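Local coordinates for mandelate racemase/muconate lactonizing protein (Paenibacillus sp., PDB 3V5C) that probably catalyses the magnesium-dependent dehydration of galacturonate, as a lyase of the enolase superfamily, at residues R28-G40 with K168-L180. The protein carries 1 engineered substitution. Sequence-based numbering, arbitrary orientation.
Sequences RSAGANGRIGVHG and KIKVGRGGRHMPL
Gly34 and Gly172 bring the two backbones together, their CA atoms 4.7 Å apart, where the loop between strands 14-30 and 42-52 meets the loop that follows strand 167-170. No direct backbone-to-backbone bond joins them; water fills that role. One water takes the N-H of Gly34 and lies 2.8 Å from Val171 O; a second accepts the N-H of His177 and sits within hydrogen-bonding distance of the carbonyl oxygens of Gly34 and Gly172. Positive phi at Gly172 (99°) turns the chain here, and a CB on it would point at Gly34.

His177 does most of the side-chain work. Its ring stands with CG anti to the carbonyl carbon (chi1 -56°), which carries NE2 between the carbonyl oxygens of Asn33 and Ile36. NE2 donates to Ile36 O at 3.0 Å, approaching from above the carbonyl plane, while Asn33 N holds the same oxygen from the opposite face. A weak second bond runs from NE2 to Asn33 O, at the ring edge. Ala32 CB lies over one face in a CH-pi contact, 3.9 Å from the ring centroid. Arg176 runs out extended and lays its guanidinium edge against Arg35 O, NH1 to O 2.7 Å. Asn33 OD1 accepts from Arg35 N, closing an Asx turn, and from Ile36 N. Beside it, Lys170 CD brushes Asn33 CB, and its amine goes on to a salt bridge with Asp207.

An alanine in place of His177 would probably leave Ile36 O without its second donor, remove the weak bond to Asn33 O and open a gap beside Ala32. The loop is thus tied to the enolase-type barrel largely through its main-chain carbonyls, so the grip depends on its backbone shape more than on its side chains.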
loop_
_atom_site.group_PDB
_atom_site.type_symbol
_atom_site.label_atom_id
_atom_site.label_comp_id
_atom_site.label_asym_id
_atom_site.label_seq_id
_atom_site.Cartn_x
_atom_site.Cartn_y
_atom_site.Cartn_z
ATOM N N ARG A 28 12.557 1.357 12.111
ATOM C CA ARG A 28 12.295 0.959 13.484
ATOM C C ARG A 28 11.616 -0.406 13.458
ATOM O O ARG A 28 10.724 -0.654 12.641
ATOM C CB ARG A 28 11.424 2.007 14.182
ATOM C CG ARG A 28 11.120 1.711 15.669
ATOM C CD ARG A 28 10.153 2.750 16.243
ATOM N NE ARG A 28 8.818 2.590 15.659
ATOM C CZ ARG A 28 8.189 3.505 14.936
ATOM N NH1 ARG A 28 8.746 4.693 14.694
ATOM N NH2 ARG A 28 6.986 3.227 14.445
ATOM N N SER A 29 12.064 -1.315 14.320
ATOM C CA SER A 29 11.467 -2.647 14.388
ATOM C C SER A 29 9.966 -2.586 14.689
ATOM O O SER A 29 9.527 -1.846 15.569
ATOM C CB SER A 29 12.197 -3.491 15.440
ATOM O OG SER A 29 11.699 -4.814 15.448
ATOM N N ALA A 30 9.179 -3.370 13.954
ATOM C CA ALA A 30 7.729 -3.373 14.119
ATOM C C ALA A 30 7.291 -4.519 15.018
ATOM O O ALA A 30 7.671 -5.672 14.804
ATOM C CB ALA A 30 7.038 -3.479 12.752
ATOM N N GLY A 31 6.516 -4.190 16.043
ATOM C CA GLY A 31 6.044 -5.179 16.997
ATOM C C GLY A 31 4.898 -6.027 16.481
ATOM O O GLY A 31 4.708 -6.161 15.268
ATOM N N ALA A 32 4.164 -6.619 17.420
ATOM C CA ALA A 32 3.006 -7.436 17.104
ATOM C C ALA A 32 1.853 -6.584 16.591
ATOM O O ALA A 32 1.864 -5.359 16.708
ATOM C CB ALA A 32 2.568 -8.223 18.345
ATOM N N ASN A 33 0.860 -7.244 15.994
ATOM C CA ASN A 33 -0.421 -6.598 15.733
ATOM C C ASN A 33 -1.535 -7.408 16.379
ATOM O O ASN A 33 -1.263 -8.338 17.136
ATOM C CB ASN A 33 -0.670 -6.346 14.237
ATOM C CG ASN A 33 -0.916 -7.623 13.448
ATOM O OD1 ASN A 33 -1.188 -8.674 14.014
ATOM N ND2 ASN A 33 -0.805 -7.528 12.115
ATOM N N GLY A 34 -2.779 -7.038 16.097
ATOM C CA GLY A 34 -3.913 -7.689 16.728
ATOM C C GLY A 34 -3.913 -9.215 16.667
ATOM O O GLY A 34 -4.395 -9.880 17.596
ATOM N N ARG A 35 -3.395 -9.774 15.572
ATOM C CA ARG A 35 -3.513 -11.213 15.321
ATOM C C ARG A 35 -2.228 -12.022 15.367
ATOM O O ARG A 35 -2.275 -13.217 15.651
ATOM C CB ARG A 35 -4.197 -11.470 13.974
ATOM C CG ARG A 35 -3.469 -10.850 12.804
ATOM C CD ARG A 35 -4.157 -11.216 11.489
ATOM N NE ARG A 35 -4.092 -12.652 11.243
ATOM C CZ ARG A 35 -3.101 -13.260 10.592
ATOM N NH1 ARG A 35 -3.130 -14.569 10.416
ATOM N NH2 ARG A 35 -2.076 -12.559 10.110
ATOM N N ILE A 36 -1.090 -11.402 15.063
ATOM C CA ILE A 36 0.176 -12.142 15.048
ATOM C C ILE A 36 1.282 -11.392 15.794
ATOM O O ILE A 36 1.094 -10.249 16.217
ATOM C CB ILE A 36 0.642 -12.490 13.616
ATOM C CG1 ILE A 36 0.884 -11.216 12.813
ATOM C CG2 ILE A 36 -0.387 -13.413 12.954
ATOM C CD1 ILE A 36 1.312 -11.505 11.370
ATOM N N GLY A 37 2.428 -12.053 15.944
ATOM C CA GLY A 37 3.527 -11.546 16.752
ATOM C C GLY A 37 4.431 -10.539 16.069
ATOM O O GLY A 37 4.092 -9.971 15.033
ATOM N N VAL A 38 5.598 -10.321 16.670
ATOM C CA VAL A 38 6.537 -9.300 16.220
ATOM C C VAL A 38 6.881 -9.445 14.734
ATOM O O VAL A 38 7.183 -10.545 14.258
ATOM C CB VAL A 38 7.816 -9.331 17.079
ATOM C CG1 VAL A 38 8.916 -8.488 16.445
ATOM C CG2 VAL A 38 7.508 -8.824 18.504
ATOM N N HIS A 39 6.831 -8.329 14.007
ATOM C CA HIS A 39 7.112 -8.343 12.581
ATOM C C HIS A 39 8.598 -8.122 12.322
ATOM O O HIS A 39 9.143 -8.630 11.337
ATOM C CB HIS A 39 6.289 -7.270 11.877
ATOM C CG HIS A 39 4.837 -7.601 11.777
ATOM N ND1 HIS A 39 4.002 -7.633 12.875
ATOM C CD2 HIS A 39 4.075 -7.942 10.711
ATOM C CE1 HIS A 39 2.784 -7.967 12.484
ATOM N NE2 HIS A 39 2.803 -8.161 11.177
ATOM N N GLY A 40 9.252 -7.375 13.209
ATOM C CA GLY A 40 10.690 -7.202 13.151
ATOM C C GLY A 40 11.153 -6.068 12.257
ATOM O O GLY A 40 10.395 -5.124 11.949
ATOM N N LYS A 168 -1.563 5.782 11.308
ATOM C CA LYS A 168 -2.435 4.631 11.502
ATOM C C LYS A 168 -1.923 3.841 12.682
ATOM O O LYS A 168 -0.783 3.383 12.704
ATOM C CB LYS A 168 -2.523 3.737 10.262
ATOM C CG LYS A 168 -3.603 2.658 10.432
ATOM C CD LYS A 168 -3.990 2.018 9.102
ATOM C CE LYS A 168 -2.967 0.965 8.671
ATOM N NZ LYS A 168 -3.410 0.332 7.349
ATOM N N ILE A 169 -2.796 3.680 13.661
ATOM C CA ILE A 169 -2.444 3.081 14.926
ATOM C C ILE A 169 -3.018 1.676 15.011
ATOM O O ILE A 169 -4.207 1.481 14.809
ATOM C CB ILE A 169 -3.017 3.928 16.072
ATOM C CG1 ILE A 169 -2.502 5.368 15.964
ATOM C CG2 ILE A 169 -2.642 3.288 17.416
ATOM C CD1 ILE A 169 -3.376 6.383 16.682
ATOM N N LYS A 170 -2.165 0.686 15.257
ATOM C CA LYS A 170 -2.660 -0.657 15.477
ATOM C C LYS A 170 -3.411 -0.711 16.797
ATOM O O LYS A 170 -2.927 -0.199 17.812
ATOM C CB LYS A 170 -1.523 -1.677 15.458
ATOM C CG LYS A 170 -0.848 -1.833 14.092
ATOM C CD LYS A 170 -1.770 -2.602 13.152
ATOM C CE LYS A 170 -1.115 -2.860 11.809
ATOM N NZ LYS A 170 -1.406 -1.752 10.880
ATOM N N VAL A 171 -4.596 -1.316 16.776
ATOM C CA VAL A 171 -5.340 -1.580 18.003
ATOM C C VAL A 171 -5.768 -3.056 18.003
ATOM O O VAL A 171 -5.417 -3.811 17.093
ATOM C CB VAL A 171 -6.540 -0.614 18.175
ATOM C CG1 VAL A 171 -6.053 0.832 18.213
ATOM C CG2 VAL A 171 -7.565 -0.817 17.033
ATOM N N GLY A 172 -6.495 -3.484 19.031
ATOM C CA GLY A 172 -6.800 -4.896 19.190
ATOM C C GLY A 172 -5.916 -5.653 20.161
ATOM O O GLY A 172 -5.830 -6.892 20.119
ATOM N N ARG A 173 -5.243 -4.926 21.047
ATOM C CA ARG A 173 -4.291 -5.585 21.928
ATOM C C ARG A 173 -4.938 -6.701 22.762
ATOM O O ARG A 173 -4.288 -7.707 23.067
ATOM C CB ARG A 173 -3.651 -4.547 22.842
ATOM C CG ARG A 173 -2.654 -3.660 22.138
ATOM C CD ARG A 173 -2.362 -2.436 23.027
ATOM N NE ARG A 173 -1.253 -1.701 22.452
ATOM C CZ ARG A 173 -1.360 -0.942 21.370
ATOM N NH1 ARG A 173 -0.282 -0.345 20.874
ATOM N NH2 ARG A 173 -2.545 -0.780 20.783
ATOM N N GLY A 174 -6.213 -6.532 23.111
ATOM C CA GLY A 174 -6.920 -7.517 23.917
ATOM C C GLY A 174 -7.437 -8.749 23.173
ATOM O O GLY A 174 -7.943 -9.672 23.799
ATOM N N GLY A 175 -7.322 -8.793 21.847
ATOM C CA GLY A 175 -7.813 -9.957 21.127
ATOM C C GLY A 175 -6.952 -11.192 21.341
ATOM O O GLY A 175 -7.444 -12.317 21.423
ATOM N N ARG A 176 -5.643 -10.983 21.421
ATOM C CA ARG A 176 -4.717 -12.090 21.563
ATOM C C ARG A 176 -3.601 -11.808 22.578
ATOM O O ARG A 176 -3.354 -12.628 23.455
ATOM C CB ARG A 176 -4.096 -12.439 20.209
ATOM C CG ARG A 176 -3.067 -13.533 20.315
ATOM C CD ARG A 176 -2.546 -13.979 18.965
ATOM N NE ARG A 176 -1.655 -15.118 19.155
ATOM C CZ ARG A 176 -0.898 -15.668 18.212
ATOM N NH1 ARG A 176 -0.896 -15.190 16.971
ATOM N NH2 ARG A 176 -0.135 -16.708 18.518
ATOM N N HIS A 177 -2.929 -10.663 22.466
ATOM C CA HIS A 177 -1.663 -10.474 23.183
ATOM C C HIS A 177 -1.730 -9.974 24.634
ATOM O O HIS A 177 -0.775 -10.148 25.399
ATOM C CB HIS A 177 -0.720 -9.575 22.381
ATOM C CG HIS A 177 -0.441 -10.077 20.996
ATOM N ND1 HIS A 177 0.285 -11.225 20.749
ATOM C CD2 HIS A 177 -0.789 -9.586 19.783
ATOM C CE1 HIS A 177 0.363 -11.421 19.445
ATOM N NE2 HIS A 177 -0.287 -10.446 18.838
ATOM N N MET A 178 -2.830 -9.321 24.989
ATOM C CA MET A 178 -3.067 -8.844 26.350
ATOM C C MET A 178 -4.449 -9.304 26.769
ATOM O O MET A 178 -5.263 -9.649 25.924
ATOM C CB MET A 178 -3.049 -7.312 26.399
ATOM C CG MET A 178 -1.719 -6.644 26.112
ATOM S SD MET A 178 -1.849 -4.868 26.355
ATOM C CE MET A 178 -2.135 -4.782 28.136
ATOM N N PRO A 179 -4.729 -9.299 28.076
ATOM C CA PRO A 179 -6.076 -9.603 28.556
ATOM C C PRO A 179 -7.060 -8.666 27.871
ATOM O O PRO A 179 -6.748 -7.504 27.593
ATOM C CB PRO A 179 -5.982 -9.314 30.056
ATOM C CG PRO A 179 -4.543 -9.634 30.376
ATOM C CD PRO A 179 -3.780 -9.090 29.184
ATOM N N LEU A 180 -8.245 -9.190 27.579
ATOM C CA LEU A 180 -9.237 -8.481 26.785
ATOM C C LEU A 180 -9.527 -7.046 27.235
ATOM O O LEU A 180 -9.405 -6.097 26.459
ATOM C CB LEU A 180 -10.532 -9.285 26.783
ATOM C CG LEU A 180 -11.686 -8.682 25.996
ATOM C CD1 LEU A 180 -11.349 -8.654 24.517
ATOM C CD2 LEU A 180 -12.966 -9.471 26.258
HETATM O O HOH W 1 -3.590 -4.524 15.063
HETATM O O HOH W 2 -3.986 -8.954 20.198
#